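Local atomic coordinates of nitrogenase molybdenum-iron protein beta chain (Clostridium pasteurianum, PDB entry 4WES), a protein that forms, with the alpha chain, the molybdenum-iron component of nitrogenase, which reduces dinitrogen to ammonium, and shares an [8Fe-7S] cluster with that chain. Residues B[310-316]-B[334-340]; B[403-407]-B[440-444]; B[42-48]-B[105-109]. All coordinates share one frame; numbering follows the deposited sequence. Where two conformers were deposited one is given.

Contact 1 of 3, residues B[310-316]-B[334-340]; sequences LQGKKVA and LGAIPKY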
ATOM      1  N   LEU B 310       8.283   9.582  10.758  1.00  9.13           N
ATOM      2  CA  LEU B 310       8.343   8.541  11.771  1.00  9.20           C
ATOM      3  C   LEU B 310       8.549   9.067  13.179  1.00  9.13           C
ATOM      4  O   LEU B 310       8.082   8.467  14.144  1.00  9.49           O
ATOM      5  CB  LEU B 310       9.451   7.534  11.410  1.00  9.67           C
ATOM      6  CG  LEU B 310       9.228   6.789  10.100  1.00  9.74           C
ATOM      7  CD1 LEU B 310      10.494   6.138   9.603  1.00 11.66           C
ATOM      8  CD2 LEU B 310       8.151   5.740  10.284  1.00 14.48           C
ATOM      9  N   GLN B 311       9.292  10.156  13.318  1.00  9.36           N
ATOM     10  CA  GLN B 311       9.719  10.593  14.648  1.00  9.54           C
ATOM     11  C   GLN B 311       8.500  10.916  15.510  1.00  9.42           C
ATOM     12  O   GLN B 311       7.671  11.762  15.129  1.00 10.99           O
ATOM     13  CB  GLN B 311      10.654  11.811  14.604  1.00 10.26           C
ATOM     14  CG  GLN B 311      11.915  11.617  13.786  1.00 10.46           C
ATOM     15  CD  GLN B 311      12.567  10.290  14.039  1.00 10.16           C
ATOM     16  OE1 GLN B 311      13.101  10.045  15.132  1.00 10.24           O
ATOM     17  NE2 GLN B 311      12.500   9.415  13.033  1.00 10.67           N
ATOM     18  N   GLY B 312       8.448  10.308  16.691  1.00  9.79           N
ATOM     19  CA  GLY B 312       7.408  10.615  17.647  1.00 10.90           C
ATOM     20  C   GLY B 312       6.048  10.038  17.351  1.00 10.56           C
ATOM     21  O   GLY B 312       5.092  10.294  18.102  1.00 12.69           O
ATOM     22  N   LYS B 313       5.917   9.236  16.294  1.00 10.14           N
ATOM     23  CA  LYS B 313       4.619   8.648  15.976  1.00  9.76           C
ATOM     24  C   LYS B 313       4.231   7.647  17.044  1.00  9.51           C
ATOM     25  O   LYS B 313       5.043   6.780  17.392  1.00 10.41           O
ATOM     26  CB  LYS B 313       4.662   7.957  14.594  1.00 10.60           C
ATOM     27  CG  LYS B 313       4.741   8.910  13.399  1.00 12.41           C
ATOM     28  CD  LYS B 313       3.348   9.427  13.018  1.00 14.05           C
ATOM     29  CE  LYS B 313       3.340  10.327  11.809  1.00 13.93           C
ATOM     30  NZ  LYS B 313       4.054  11.552  12.076  1.00 14.83           N
ATOM     31  N   LYS B 314       2.972   7.711  17.490  1.00  9.21           N
ATOM     32  CA  LYS B 314       2.470   6.768  18.483  1.00  9.00           C
ATOM     33  C   LYS B 314       1.861   5.569  17.787  1.00  8.79           C
ATOM     34  O   LYS B 314       1.012   5.713  16.923  1.00  9.75           O
ATOM     35  CB  LYS B 314       1.415   7.436  19.359  1.00 10.24           C
ATOM     36  CG  LYS B 314       1.954   8.520  20.262  1.00 13.00           C
ATOM     37  CD  LYS B 314       0.824   9.254  20.998  1.00 19.12           C
ATOM     38  CE  LYS B 314       1.289  10.530  21.671  1.00 27.71           C
ATOM     39  NZ  LYS B 314       0.094  11.281  22.186  1.00 55.86           N
ATOM     40  N   VAL B 315       2.298   4.378  18.193  1.00  8.89           N
ATOM     41  CA  VAL B 315       1.908   3.144  17.521  1.00  8.58           C
ATOM     42  C   VAL B 315       1.184   2.210  18.493  1.00  8.88           C
ATOM     43  O   VAL B 315       1.645   1.980  19.614  1.00  9.81           O
ATOM     44  CB  VAL B 315       3.133   2.422  16.919  1.00  9.62           C
ATOM     45  CG1 VAL B 315       2.698   1.244  16.062  1.00  9.60           C
ATOM     46  CG2 VAL B 315       4.003   3.371  16.132  1.00 10.00           C
ATOM     47  N   ALA B 316       0.071   1.651  18.041  1.00  8.56           N
ATOM     48  CA  ALA B 316      -0.591   0.533  18.737  1.00  8.77           C
ATOM     49  C   ALA B 316      -0.264  -0.741  17.997  1.00  8.52           C
ATOM     50  O   ALA B 316      -0.388  -0.791  16.772  1.00  9.14           O
ATOM     51  CB  ALA B 316      -2.096   0.740  18.761  1.00  9.63           C
ATOM     52  N   LEU B 334      13.101   3.231  14.697  1.00  9.37           N
ATOM     53  CA  LEU B 334      12.618   4.178  13.695  1.00  9.40           C
ATOM     54  C   LEU B 334      12.410   5.588  14.248  1.00  9.42           C
ATOM     55  O   LEU B 334      12.164   6.518  13.477  1.00 10.05           O
ATOM     56  CB  LEU B 334      11.304   3.676  13.081  1.00  8.77           C
ATOM     57  CG  LEU B 334      11.486   2.422  12.201  1.00  9.74           C
ATOM     58  CD1 LEU B 334      10.156   1.752  11.926  1.00 11.31           C
ATOM     59  CD2 LEU B 334      12.198   2.752  10.908  1.00 10.61           C
ATOM     60  N   GLY B 335      12.465   5.743  15.577  1.00  9.39           N
ATOM     61  CA  GLY B 335      12.204   6.980  16.245  1.00  9.83           C
ATOM     62  C   GLY B 335      10.770   7.152  16.670  1.00  9.11           C
ATOM     63  O   GLY B 335      10.353   8.248  17.104  1.00 10.03           O
ATOM     64  N   ALA B 336       9.964   6.095  16.512  1.00  9.70           N
ATOM     65  CA  ALA B 336       8.536   6.115  16.859  1.00  9.71           C
ATOM     66  C   ALA B 336       8.353   5.511  18.272  1.00 10.26           C
ATOM     67  O   ALA B 336       9.298   5.055  18.920  1.00 10.65           O
ATOM     68  CB  ALA B 336       7.730   5.383  15.796  1.00  9.59           C
ATOM     69  N   ILE B 337       7.101   5.465  18.715  1.00  9.94           N
ATOM     70  CA  ILE B 337       6.763   5.115  20.077  1.00 10.30           C
ATOM     71  C   ILE B 337       5.808   3.932  20.110  1.00 10.11           C
ATOM     72  O   ILE B 337       4.675   4.056  19.648  1.00 10.95           O
ATOM     73  CB  ILE B 337       6.093   6.319  20.800  1.00 11.34           C
ATOM     74  CG1 ILE B 337       7.044   7.504  20.868  1.00 13.61           C
ATOM     75  CG2 ILE B 337       5.620   5.935  22.192  1.00 12.54           C
ATOM     76  CD1 ILE B 337       6.376   8.816  21.212  1.00 17.80           C
ATOM     77  N   PRO B 338       6.213   2.805  20.713  1.00 10.08           N
ATOM     78  CA  PRO B 338       5.242   1.747  21.003  1.00 10.01           C
ATOM     79  C   PRO B 338       4.395   2.208  22.166  1.00 10.00           C
ATOM     80  O   PRO B 338       4.851   2.207  23.317  1.00 11.87           O
ATOM     81  CB  PRO B 338       6.125   0.527  21.348  1.00 10.31           C
ATOM     82  CG  PRO B 338       7.528   0.898  20.947  1.00 11.00           C
ATOM     83  CD  PRO B 338       7.571   2.407  21.111  1.00 10.73           C
ATOM     84  N   LYS B 339       3.192   2.672  21.849  1.00 10.00           N
ATOM     85  CA  LYS B 339       2.301   3.313  22.806  1.00 10.10           C
ATOM     86  C   LYS B 339       1.435   2.288  23.519  1.00  9.62           C
ATOM     87  O   LYS B 339       1.297   2.337  24.740  1.00 10.28           O
ATOM     88  CB  LYS B 339       1.471   4.358  22.080  1.00 11.45           C
ATOM     89  CG  LYS B 339       0.434   5.043  22.930  1.00 12.81           C
ATOM     90  CD  LYS B 339       1.046   5.785  24.071  1.00 15.11           C
ATOM     91  CE  LYS B 339      -0.023   6.650  24.722  1.00 19.05           C
ATOM     92  NZ  LYS B 339       0.617   7.459  25.778  1.00 22.61           N
ATOM     93  N   TYR B 340       0.821   1.404  22.743  1.00  9.34           N
ATOM     94  CA  TYR B 340      -0.037   0.319  23.267  1.00  9.64           C
ATOM     95  C   TYR B 340       0.508  -0.944  22.650  1.00  8.97           C
ATOM     96  O   TYR B 340       0.607  -1.037  21.439  1.00 10.52           O
ATOM     97  CB  TYR B 340      -1.503   0.500  22.895  1.00  9.51           C
ATOM     98  CG  TYR B 340      -2.102   1.813  23.337  1.00  9.67           C
ATOM     99  CD1 TYR B 340      -1.868   2.340  24.608  1.00 10.27           C
ATOM    100  CD2 TYR B 340      -2.895   2.571  22.486  1.00  9.91           C
ATOM    101  CE1 TYR B 340      -2.388   3.556  24.989  1.00 10.63           C
ATOM    102  CE2 TYR B 340      -3.439   3.782  22.876  1.00  9.94           C
ATOM    103  CZ  TYR B 340      -3.181   4.255  24.138  1.00 10.18           C
ATOM    104  OH  TYR B 340      -3.677   5.477  24.548  1.00 11.91           O
TER
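Lys314, Val315 and Ala316 pair in parallel with Ile337, Pro338 and Tyr340, a register that slips by one residue at a beta bulge. Val315 is held through both its N and its O: its N donates to Ile337 O at 2.8 Å, and its O accepts from Lys339 N at 2.8 Å and, in a longer bond, from Tyr340 N at 3.3 Å, which spans the bulge. One step earlier Ile337 N bonds to Lys313 O. Before the strands, the type II turn from Leu310 to Lys313 meets the Schellman motif that ends helix 321-333, and Gly312 N gives a nearly straight bond (171°) to Gly335 O. Gln311 starts out away from this helix end, but a bend at chi2 (-44°) swings its amide back, so that NE2 reaches Leu334 O at 3.0 Å while OE1 lies against Gly335 CA. The bond is bent, with the carbonyl oxygen 30° out of the amide plane; the same NE2 also bonds to Gln307 O. Leu310 CD1 meets Leu334 CD2 at 4.0 Å, and the Ala336 methyl touches both Lys313 O and Leu310 O. Ile337 reaches back with CD1 to Gly312 O. Lys339 lays CG over the centre of its neighbour Tyr340's ring, 3.7 Å above the plane, and Ala316 CB lies at that ring's edge. Lys314 NZ and Lys339 NZ lie 5.3 Å apart, and both form salt bridges with Glu384, whose carboxylate would offset their like charges. The pair belongs to a right-handed beta-alpha-beta crossover: helix 321-333 packs through Ile331 on Val315, Ala336 and Pro338, strand 388-391 flanks strand 314-318 on its other edge, and helix 426-448 covers Leu310 and Leu334.

Contact 2 of 3, residues B[403-407]-B[440-444]; sequences NIPFV and VILDK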
ATOM      1  N   ASN B 403     -10.102   5.953  12.489  1.00  9.42           N
ATOM      2  CA  ASN B 403      -9.375   6.622  11.416  1.00  9.96           C
ATOM      3  C   ASN B 403      -7.880   6.611  11.657  1.00  9.08           C
ATOM      4  O   ASN B 403      -7.221   7.638  11.663  1.00 11.11           O
ATOM      5  CB  ASN B 403      -9.919   8.026  11.180  1.00 10.97           C
ATOM      6  CG  ASN B 403      -9.409   8.645   9.894  1.00 14.02           C
ATOM      7  OD1 ASN B 403      -8.888   7.974   9.009  1.00 14.88           O
ATOM      8  ND2 ASN B 403      -9.567   9.951   9.769  1.00 17.94           N
ATOM      9  N   ILE B 404      -7.311   5.404  11.803  1.00  9.00           N
ATOM     10  CA  ILE B 404      -5.890   5.218  12.079  1.00  8.89           C
ATOM     11  C   ILE B 404      -5.231   4.510  10.902  1.00  8.72           C
ATOM     12  O   ILE B 404      -5.703   3.446  10.478  1.00  9.33           O
ATOM     13  CB  ILE B 404      -5.666   4.345  13.343  1.00  8.84           C
ATOM     14  CG1 ILE B 404      -6.411   4.871  14.554  1.00 10.45           C
ATOM     15  CG2 ILE B 404      -4.184   4.251  13.661  1.00  9.57           C
ATOM     16  CD1 ILE B 404      -6.507   3.881  15.678  1.00 11.21           C
ATOM     17  N   PRO B 405      -4.112   5.057  10.401  1.00  8.47           N
ATOM     18  CA  PRO B 405      -3.319   4.305   9.381  1.00  8.94           C
ATOM     19  C   PRO B 405      -2.987   2.916   9.876  1.00  8.42           C
ATOM     20  O   PRO B 405      -2.563   2.745  11.010  1.00  9.05           O
ATOM     21  CB  PRO B 405      -2.076   5.185   9.208  1.00  9.65           C
ATOM     22  CG  PRO B 405      -2.570   6.559   9.526  1.00 10.02           C
ATOM     23  CD  PRO B 405      -3.512   6.373  10.690  1.00  9.40           C
ATOM     24  N   PHE B 406      -3.185   1.936   8.981  1.00  8.20           N
ATOM     25  CA  PHE B 406      -3.237   0.541   9.384  1.00  8.29           C
ATOM     26  C   PHE B 406      -2.292  -0.326   8.560  1.00  8.11           C
ATOM     27  O   PHE B 406      -2.364  -0.338   7.338  1.00  9.08           O
ATOM     28  CB  PHE B 406      -4.677   0.038   9.250  1.00  8.70           C
ATOM     29  CG  PHE B 406      -4.902  -1.413   9.616  1.00  8.26           C
ATOM     30  CD1 PHE B 406      -4.434  -1.936  10.804  1.00  9.84           C
ATOM     31  CD2 PHE B 406      -5.627  -2.249   8.768  1.00  8.96           C
ATOM     32  CE1 PHE B 406      -4.636  -3.269  11.129  1.00  9.47           C
ATOM     33  CE2 PHE B 406      -5.830  -3.578   9.096  1.00  9.43           C
ATOM     34  CZ  PHE B 406      -5.343  -4.083  10.279  1.00  9.09           C
ATOM     35  N   VAL B 407      -1.424  -1.084   9.243  1.00  8.13           N
ATOM     36  CA  VAL B 407      -0.531  -2.061   8.664  1.00  8.62           C
ATOM     37  C   VAL B 407      -0.937  -3.455   9.105  1.00  7.94           C
ATOM     38  O   VAL B 407      -0.905  -3.753  10.295  1.00  9.78           O
ATOM     39  CB  VAL B 407       0.921  -1.766   9.035  1.00 10.45           C
ATOM     40  CG1 VAL B 407       1.875  -2.837   8.510  1.00 12.32           C
ATOM     41  CG2 VAL B 407       1.310  -0.374   8.532  1.00 13.05           C
ATOM     42  N   VAL B 440       1.245   4.284   4.421  1.00  8.48           N
ATOM     43  CA  VAL B 440      -0.076   4.457   5.007  1.00  8.91           C
ATOM     44  C   VAL B 440      -0.207   5.776   5.755  1.00  8.22           C
ATOM     45  O   VAL B 440      -1.282   6.418   5.737  1.00  8.99           O
ATOM     46  CB  VAL B 440      -0.520   3.276   5.906  1.00  9.64           C
ATOM     47  CG1 VAL B 440      -0.661   2.009   5.118  1.00 12.76           C
ATOM     48  CG2 VAL B 440       0.297   3.065   7.161  1.00  8.88           C
ATOM     49  N   ILE B 441       0.893   6.252   6.344  1.00  8.12           N
ATOM     50  CA  ILE B 441       0.907   7.560   6.991  1.00  8.14           C
ATOM     51  C   ILE B 441       0.717   8.651   5.957  1.00  8.59           C
ATOM     52  O   ILE B 441      -0.128   9.554   6.121  1.00  8.79           O
ATOM     53  CB  ILE B 441       2.202   7.742   7.818  1.00  9.55           C
ATOM     54  CG1 ILE B 441       2.147   6.829   9.060  1.00 10.25           C
ATOM     55  CG2 ILE B 441       2.450   9.199   8.150  1.00 10.59           C
ATOM     56  CD1 ILE B 441       3.470   6.728   9.788  1.00 11.34           C
ATOM     57  N   LEU B 442       1.465   8.591   4.851  1.00  8.40           N
ATOM     58  CA  LEU B 442       1.344   9.593   3.803  1.00  8.33           C
ATOM     59  C   LEU B 442       0.006   9.535   3.083  1.00  8.37           C
ATOM     60  O   LEU B 442      -0.549  10.575   2.727  1.00  9.01           O
ATOM     61  CB  LEU B 442       2.520   9.472   2.830  1.00  8.48           C
ATOM     62  CG  LEU B 442       3.813  10.035   3.356  1.00  9.35           C
ATOM     63  CD1 LEU B 442       5.028   9.554   2.556  1.00 11.05           C
ATOM     64  CD2 LEU B 442       3.797  11.544   3.365  1.00 12.76           C
ATOM     65  N   ASP B 443      -0.550   8.344   2.885  1.00  8.38           N
ATOM     66  CA  ASP B 443      -1.845   8.238   2.246  1.00  8.72           C
ATOM     67  C   ASP B 443      -2.897   9.029   3.031  1.00  8.68           C
ATOM     68  O   ASP B 443      -3.729   9.739   2.451  1.00  9.55           O
ATOM     69  CB  ASP B 443      -2.292   6.772   2.160  1.00  9.08           C
ATOM     70  CG  ASP B 443      -1.701   5.993   0.983  1.00 10.12           C
ATOM     71  OD1 ASP B 443      -1.082   6.584   0.080  1.00 10.63           O
ATOM     72  OD2 ASP B 443      -1.891   4.760   1.019  1.00 11.33           O
ATOM     73  N   LYS B 444      -2.890   8.900   4.356  1.00  8.89           N
ATOM     74  CA  LYS B 444      -3.858   9.624   5.179  1.00  9.61           C
ATOM     75  C   LYS B 444      -3.610  11.122   5.079  1.00  9.00           C
ATOM     76  O   LYS B 444      -4.548  11.886   4.908  1.00 10.15           O
ATOM     77  CB  LYS B 444      -3.809   9.155   6.626  1.00 10.08           C
ATOM     78  CG  LYS B 444      -4.785   9.953   7.521  1.00 10.84           C
ATOM     79  CD  LYS B 444      -4.826   9.472   8.936  1.00 12.05           C
ATOM     80  CE  LYS B 444      -5.735  10.434   9.749  1.00 15.66           C
ATOM     81  NZ  LYS B 444      -5.937  10.025  11.131  1.00 17.20           N
TER
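An outermost strand of a parallel sheet, 406-408, and the residues leading into it pack here against the long helix 426-448, with Pro405 meeting both Val440 and Lys444. The proline ring points at the helix: its CB touches Val440 CG2 at 3.8 Å, and its CG lies 3.7 Å from Lys444 CD. One turn of helix separates these two partners, so the ring bears on both side chains and on the Val440 carbonyl between them. Lys444 leaves the helix with CG anti to the backbone N (chi1 178°) and stays fully extended, its chain crossing Pro405 at about a right angle and carrying the ammonium past the ring. There NZ bonds to Asn403 O at 2.8 Å, nearly in line with the carbonyl (C=O...N angle 168°). Asn403 has positive phi and is the first residue to leave helix 396-402, so the lysine reaches the point where the chain turns from that helix toward the strand. The Asn403 amide passes obliquely by the end of the lysine, with ND2 3.9 Å from Lys444 CE, and hydrogen-bonds to Glu448, one turn farther along the same helix. In the parallel alpha/beta domain this helix covers a face of the sheet, and Val440 also touches Leu388 on the adjoining strand 388-391, to which Pro405 and Val407 are joined by backbone hydrogen bonds. Farther along the edge strand the valine branches divide the work: Val440 CG1 lies 3.7 Å from Phe406 O, whereas CG2 meets Val407 CG2 at 3.8 Å, the two side chains crossing at about a right angle. Phe406 turns its side chain away from the helix, onto Lys396 and Ala399 of helix 396-402.

Contact 3 of 3, residues B[42-48]-B[105-109]; sequences SHGSQGC and TCLSE. With CLF (Fe(8)-S(7) cluster), chain H.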
ATOM      1  N   SER B  42      -5.608 -34.025  13.267  1.00  9.46           N
ATOM      2  CA  SER B  42      -6.235 -33.434  14.441  1.00  9.37           C
ATOM      3  C   SER B  42      -7.006 -34.489  15.209  1.00  9.54           C
ATOM      4  O   SER B  42      -8.032 -35.000  14.755  1.00 10.08           O
ATOM      5  CB  SER B  42      -7.175 -32.346  13.963  1.00  9.56           C
ATOM      6  OG  SER B  42      -7.843 -31.726  15.056  1.00  9.94           O
ATOM      7  N   HIS B  43      -6.490 -34.860  16.384  1.00  9.89           N
ATOM      8  CA  HIS B  43      -7.117 -35.902  17.168  1.00 10.36           C
ATOM      9  C   HIS B  43      -8.151 -35.283  18.135  1.00  9.73           C
ATOM     10  O   HIS B  43      -7.837 -34.865  19.248  1.00 10.93           O
ATOM     11  CB  HIS B  43      -6.035 -36.696  17.927  1.00 10.88           C
ATOM     12  CG  HIS B  43      -6.575 -37.824  18.728  1.00 10.69           C
ATOM     13  ND1 HIS B  43      -7.187 -38.918  18.154  1.00 11.44           N
ATOM     14  CD2 HIS B  43      -6.557 -38.045  20.059  1.00 11.93           C
ATOM     15  CE1 HIS B  43      -7.528 -39.758  19.110  1.00 11.80           C
ATOM     16  NE2 HIS B  43      -7.149 -39.258  20.276  1.00 12.18           N
ATOM     17  N   GLY B  44      -9.374 -35.192  17.668  1.00  9.80           N
ATOM     18  CA  GLY B  44     -10.461 -34.582  18.401  1.00 10.77           C
ATOM     19  C   GLY B  44     -11.740 -34.650  17.590  1.00  9.62           C
ATOM     20  O   GLY B  44     -11.851 -35.391  16.633  1.00  9.86           O
ATOM     21  N   SER B  45     -12.715 -33.830  17.988  1.00 10.36           N
ATOM     22  CA  SER B  45     -13.896 -33.642  17.180  1.00 10.12           C
ATOM     23  C   SER B  45     -13.528 -32.819  15.948  1.00  8.73           C
ATOM     24  O   SER B  45     -12.640 -31.957  15.994  1.00  9.65           O
ATOM     25  CB  SER B  45     -14.996 -32.953  18.022  1.00 10.98           C
ATOM     26  OG  SER B  45     -16.069 -32.528  17.211  1.00 13.79           O
ATOM     27  N   GLN B  46     -14.166 -33.136  14.825  1.00  9.86           N
ATOM     28  CA  GLN B  46     -13.794 -32.593  13.519  1.00  9.37           C
ATOM     29  C   GLN B  46     -14.023 -31.118  13.354  1.00  9.04           C
ATOM     30  O   GLN B  46     -13.461 -30.516  12.435  1.00  9.42           O
ATOM     31  CB  GLN B  46     -14.518 -33.355  12.396  1.00  9.50           C
ATOM     32  CG  GLN B  46     -16.025 -33.071  12.370  1.00  9.51           C
ATOM     33  CD  GLN B  46     -16.870 -34.203  11.896  1.00 10.04           C
ATOM     34  OE1 GLN B  46     -16.376 -35.203  11.331  1.00 11.06           O
ATOM     35  NE2 GLN B  46     -18.176 -34.045  12.054  1.00 11.75           N
ATOM     36  N   GLY B  47     -14.818 -30.490  14.238  1.00  8.80           N
ATOM     37  CA  GLY B  47     -14.980 -29.046  14.119  1.00  9.07           C
ATOM     38  C   GLY B  47     -13.682 -28.293  14.214  1.00  7.97           C
ATOM     39  O   GLY B  47     -13.463 -27.318  13.509  1.00  9.06           O
ATOM     40  N   CYS B  48     -12.805 -28.763  15.111  1.00  8.27           N
ATOM     41  CA  CYS B  48     -11.493 -28.147  15.263  1.00  8.48           C
ATOM     42  C   CYS B  48     -10.725 -28.213  13.937  1.00  8.55           C
ATOM     43  O   CYS B  48     -10.206 -27.213  13.457  1.00  8.73           O
ATOM     44  CB  CYS B  48     -10.704 -28.932  16.331  1.00  8.63           C
ATOM     45  SG  CYS B  48     -11.517 -28.903  17.950  1.00  8.66           S
ATOM     46  N   THR B 105      -6.664 -31.874  20.809  1.00 10.43           N
ATOM     47  CA  THR B 105      -7.572 -30.767  21.058  1.00 10.47           C
ATOM     48  C   THR B 105      -7.940 -30.702  22.519  1.00 10.49           C
ATOM     49  O   THR B 105      -7.612 -31.595  23.278  1.00 11.34           O
ATOM     50  CB  THR B 105      -8.870 -30.856  20.224  1.00 11.29           C
ATOM     51  OG1 THR B 105      -9.731 -31.863  20.752  1.00 11.32           O
ATOM     52  CG2 THR B 105      -8.594 -31.129  18.738  1.00 11.13           C
ATOM     53  N   CYS B 106      -8.680 -29.658  22.912  1.00 10.23           N
ATOM     54  CA  CYS B 106      -9.174 -29.648  24.285  1.00  9.78           C
ATOM     55  C   CYS B 106     -10.000 -30.886  24.627  1.00 10.21           C
ATOM     56  O   CYS B 106     -10.019 -31.287  25.789  1.00 11.72           O
ATOM     57  CB  CYS B 106     -10.026 -28.413  24.523  1.00  9.78           C
ATOM     58  SG  CYS B 106     -11.303 -28.071  23.277  1.00  9.93           S
ATOM     59  N   LEU B 107     -10.671 -31.495  23.645  1.00 10.07           N
ATOM     60  CA  LEU B 107     -11.490 -32.673  23.926  1.00  9.63           C
ATOM     61  C   LEU B 107     -10.610 -33.858  24.310  1.00 10.28           C
ATOM     62  O   LEU B 107     -10.801 -34.474  25.371  1.00 11.27           O
ATOM     63  CB  LEU B 107     -12.303 -33.043  22.699  1.00 11.17           C
ATOM     64  CG  LEU B 107     -13.210 -34.254  22.837  1.00 11.15           C
ATOM     65  CD1 LEU B 107     -14.103 -34.204  24.077  1.00 12.10           C
ATOM     66  CD2 LEU B 107     -14.037 -34.465  21.590  1.00 11.44           C
ATOM     67  N   SER B 108      -9.649 -34.207  23.450  1.00 10.44           N
ATOM     68  CA  SER B 108      -8.831 -35.370  23.754  0.55  9.48           C
ATOM     69  C   SER B 108      -7.941 -35.129  24.976  1.00 10.77           C
ATOM     70  O   SER B 108      -7.646 -36.085  25.708  1.00 13.46           O
ATOM     71  CB  SER B 108      -8.056 -35.801  22.520  0.55  8.48           C
ATOM     72  OG  SER B 108      -7.434 -34.701  21.868  0.55  8.08           O
ATOM     73  N   GLU B 109      -7.509 -33.897  25.213  1.00 10.71           N
ATOM     74  CA  GLU B 109      -6.720 -33.587  26.384  1.00 11.40           C
ATOM     75  C   GLU B 109      -7.581 -33.664  27.666  1.00 12.37           C
ATOM     76  O   GLU B 109      -7.131 -34.189  28.694  1.00 14.08           O
ATOM     77  CB  GLU B 109      -6.050 -32.236  26.229  1.00 12.16           C
ATOM     78  CG  GLU B 109      -4.975 -32.227  25.127  1.00 12.30           C
ATOM     79  CD  GLU B 109      -3.779 -33.109  25.441  1.00 14.49           C
ATOM     80  OE1 GLU B 109      -3.446 -33.241  26.623  1.00 23.65           O
ATOM     81  OE2 GLU B 109      -3.215 -33.698  24.510  1.00 14.82           O
TER
HETATM   82 FE1  CLF H 604     -15.030 -28.758  19.976  1.00  8.84          FE
HETATM   83 FE2  CLF H 604     -13.645 -27.899  18.083  1.00  9.41          FE
HETATM   84 FE3  CLF H 604     -16.380 -27.580  17.847  1.00  8.59          FE
HETATM   85 FE4  CLF H 604     -14.894 -26.165  19.619  1.00  8.55          FE
HETATM   86  S1  CLF H 604     -13.080 -27.472  20.459  1.00  9.07           S
HETATM   87  S2A CLF H 604     -15.189 -29.570  17.794  1.00  9.11           S
HETATM   88  S4A CLF H 604     -14.780 -26.029  17.348  1.00  9.16           S
HETATM   89  S3A CLF H 604     -16.846 -27.302  20.117  1.00  8.69           S
HETATM   90 FE5  CLF H 604     -12.183 -24.127  20.247  0.66 11.95          FE
HETATM   91 FE6  CLF H 604     -10.084 -26.436  22.075  0.66 10.01          FE
HETATM   92 FE7  CLF H 604      -9.586 -24.906  19.845  1.00  8.51          FE
HETATM   93 FE8  CLF H 604     -11.157 -26.985  19.174  1.00  9.34          FE
HETATM   94  S2B CLF H 604     -10.601 -24.221  21.792  1.00  9.43           S
HETATM   95  S3B CLF H 604      -9.092 -27.154  20.113  1.00  9.35           S
HETATM   96  S4B CLF H 604     -11.275 -24.853  18.272  1.00  8.70           S
HETATM   97  O   HOH W   1     -12.278 -31.516  19.691  1.00 10.01           O
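With chi1 at 74°, Thr105 holds OG1 between its backbone N and carbonyl carbon, over the first turn of helix 106-111, and sends CG2 across to Cys48 SG (3.8 Å) and Ser42 OG. OG1 caps that helix by accepting from Leu107 N at 3.1 Å. Ser108 was modelled in two conformers; in the one given here, a similar rotation (chi1 47°) brings its OG back to accept from Thr105 N in a straight bond, which completes a capping box. In this conformer the hydroxyl also donates to His43 O at 2.7 Å, joining the box to the backbone of His43, and Ser108 CB lies against His43 CD2. The imidazole itself is held from elsewhere, NE2 by Asp113 and ND1 by Ser69. Gly44 CA packs 3.7 Å from Thr105 OG1, and beyond it a water links the two segments, accepting from Ser45 N and hydrogen-bonded to Thr105 OG1. Leu107 CD2 touches Ser45 CB. Cys48 SG bridges two irons of the P-cluster, FE8 at 2.3 Å and FE2 at 2.4 Å, while Cys106 SG binds FE6 at 2.4 Å, an iron also bound by Ser141 OG. Both cysteines sit in first helical turns that follow parallel strands, and these adjoining strand-to-helix junctions form part of the beta-chain side of the [8Fe-7S] site, to which Cys23 and Ser141 also contribute and whose ligands are shared with the alpha chain.

In the fold
From the N terminus, contact 3 comes first, closing a loop of 56 residues between the strand-to-helix junctions that follow neighbouring strands of the N-terminal parallel sheet, at the cluster. Contact 1 then closes a short, mainly helical excursion of 17 residues in the five-stranded sheet, and contact 2 spans 32 residues to bring helix 426-448 back onto an outermost strand of that same sheet. The three follow in series, none nested or crossed. Contacts 1 and 2, centres 13 Å apart, touch where Lys313 CE packs on Ile441 CG2 at 3.9 Å, the helix reaching both. Contact 3 stands apart, its centre about 41 Å from that of contact 1 and 40 Å from that of contact 2.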